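Local coordinates for putative ABC type-2 transporter (Thermotoga maritima MSB8, PDB 3CNI), which is a putative membrane transporter of the ABC-2 family, represented here by a calcium-binding domain whose mixed beta-sheet is flanked by helices, at residues A56-V61 with L78-Y83. Sequence-based numbering, arbitrary orientation.
Sequences APAIIV and LEIVWY
Antiparallel pairing in the middle of a mixed sheet, with helices packed on it, is illustrated by strands 58-61 and 78-83, whose axes run at 167°. Five backbone hydrogen bonds join segments 56-61 and 78-83, the last made by Pro-57 just ahead of the strand, and the side chains alternate between two faces. On the face that helix 89-107 covers, Ala-58 CB and Ile-80 CG2 meet at 3.9 Å, and both sit above the same face of the Trp-82 indole, displaced toward its rim. The indole, close to the calcium bound by Ser-99 and Glu-146, turns its NE1 to Gln-131. Further along this face, Leu-78 has CG anti to the backbone N (chi1 -171°), which brings CD1 obliquely across to Ile-60 CG2 at 4.0 Å. An alanine here would remove CG and both methyls and would probably loosen the packing against Ile-60. On the other face helix 44-54 packs on Ile-59, Val-61 and Tyr-83. Ile-59 extends CG1 and CD1 obliquely to the tyrosine ring, CD1 lying 3.9 Å from Tyr-83 CE2, while the hydroxyl hydrogen-bonds Glu-48. At the end of the pairing, Tyr-83 N reaches Pro-57 O at 2.7 Å, approaching from 37° above the carbonyl plane.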
# COMPACT_ATOMS: atom_id res chain seq x y z
N ALA A 56 -17.11 -12.55 2.34
CA ALA A 56 -15.84 -11.84 2.58
C ALA A 56 -15.20 -11.43 1.28
O ALA A 56 -15.48 -12.02 0.24
CB ALA A 56 -14.90 -12.70 3.36
N PRO A 57 -14.40 -10.36 1.29
CA PRO A 57 -13.78 -9.81 0.08
C PRO A 57 -12.49 -10.51 -0.44
O PRO A 57 -12.19 -10.35 -1.60
CB PRO A 57 -13.42 -8.34 0.47
CG PRO A 57 -13.15 -8.45 2.01
CD PRO A 57 -14.07 -9.58 2.50
N ALA A 58 -11.72 -11.24 0.37
CA ALA A 58 -10.42 -11.71 -0.12
C ALA A 58 -9.98 -12.96 0.54
O ALA A 58 -10.28 -13.19 1.71
CB ALA A 58 -9.35 -10.63 0.13
N ILE A 59 -9.22 -13.76 -0.22
CA ILE A 59 -8.35 -14.83 0.29
C ILE A 59 -6.92 -14.40 0.04
O ILE A 59 -6.60 -14.00 -1.04
CB ILE A 59 -8.55 -16.19 -0.47
CG1 ILE A 59 -10.02 -16.60 -0.49
CG2 ILE A 59 -7.67 -17.27 0.14
CD1 ILE A 59 -10.32 -17.82 -1.33
N ILE A 60 -6.08 -14.46 1.07
CA ILE A 60 -4.62 -14.26 0.98
C ILE A 60 -3.92 -15.62 0.99
O ILE A 60 -4.18 -16.44 1.84
CB ILE A 60 -4.14 -13.33 2.11
CG1 ILE A 60 -4.73 -11.90 1.86
CG2 ILE A 60 -2.68 -13.25 2.13
CD1 ILE A 60 -4.61 -10.91 3.06
N VAL A 61 -3.16 -15.93 -0.05
CA VAL A 61 -2.48 -17.21 -0.13
C VAL A 61 -1.00 -17.02 0.07
O VAL A 61 -0.34 -16.21 -0.63
CB VAL A 61 -2.77 -18.00 -1.47
CG1 VAL A 61 -2.06 -19.39 -1.46
CG2 VAL A 61 -4.29 -18.12 -1.73
N LEU A 78 3.13 -13.55 -2.76
CA LEU A 78 1.91 -13.52 -1.97
C LEU A 78 0.73 -13.25 -2.93
O LEU A 78 0.75 -12.27 -3.68
CB LEU A 78 2.00 -12.48 -0.85
CG LEU A 78 0.90 -12.47 0.20
CD1 LEU A 78 1.23 -13.34 1.35
CD2 LEU A 78 0.60 -11.06 0.74
N GLU A 79 -0.29 -14.13 -2.93
CA GLU A 79 -1.46 -13.90 -3.78
C GLU A 79 -2.66 -13.50 -2.98
O GLU A 79 -2.89 -13.93 -1.84
CB GLU A 79 -1.77 -15.11 -4.65
CG GLU A 79 -0.56 -15.98 -5.01
CD GLU A 79 -0.62 -16.61 -6.39
OE1 GLU A 79 -1.74 -16.72 -6.97
OE2 GLU A 79 0.49 -17.00 -6.90
N ILE A 80 -3.42 -12.61 -3.61
CA ILE A 80 -4.74 -12.17 -3.12
C ILE A 80 -5.73 -12.48 -4.18
O ILE A 80 -5.53 -12.10 -5.32
CB ILE A 80 -4.82 -10.63 -2.78
CG1 ILE A 80 -3.53 -10.18 -2.05
CG2 ILE A 80 -6.08 -10.32 -1.98
CD1 ILE A 80 -3.17 -8.67 -2.13
N VAL A 81 -6.75 -13.25 -3.81
CA VAL A 81 -7.94 -13.47 -4.66
C VAL A 81 -9.07 -12.64 -4.08
O VAL A 81 -9.45 -12.80 -2.92
CB VAL A 81 -8.36 -14.97 -4.71
CG1 VAL A 81 -9.40 -15.20 -5.79
CG2 VAL A 81 -7.12 -15.86 -4.92
N TRP A 82 -9.56 -11.73 -4.89
CA TRP A 82 -10.60 -10.82 -4.46
C TRP A 82 -11.94 -11.25 -4.95
O TRP A 82 -12.05 -11.72 -6.04
CB TRP A 82 -10.35 -9.40 -4.98
CG TRP A 82 -9.07 -8.75 -4.55
CD1 TRP A 82 -7.87 -8.75 -5.24
CD2 TRP A 82 -8.87 -7.92 -3.41
NE1 TRP A 82 -6.96 -7.99 -4.57
CE2 TRP A 82 -7.55 -7.47 -3.45
CE3 TRP A 82 -9.70 -7.49 -2.37
CZ2 TRP A 82 -7.02 -6.62 -2.46
CZ3 TRP A 82 -9.16 -6.67 -1.39
CH2 TRP A 82 -7.85 -6.22 -1.47
N TYR A 83 -12.95 -11.08 -4.11
CA TYR A 83 -14.33 -11.45 -4.44
C TYR A 83 -15.19 -10.21 -4.39
O TYR A 83 -15.75 -9.83 -3.32
CB TYR A 83 -14.88 -12.51 -3.49
CG TYR A 83 -14.20 -13.84 -3.69
CD1 TYR A 83 -14.85 -14.89 -4.33
CD2 TYR A 83 -12.87 -14.04 -3.28
CE1 TYR A 83 -14.23 -16.08 -4.55
CE2 TYR A 83 -12.25 -15.24 -3.48
CZ TYR A 83 -12.93 -16.25 -4.13
OH TYR A 83 -12.34 -17.46 -4.37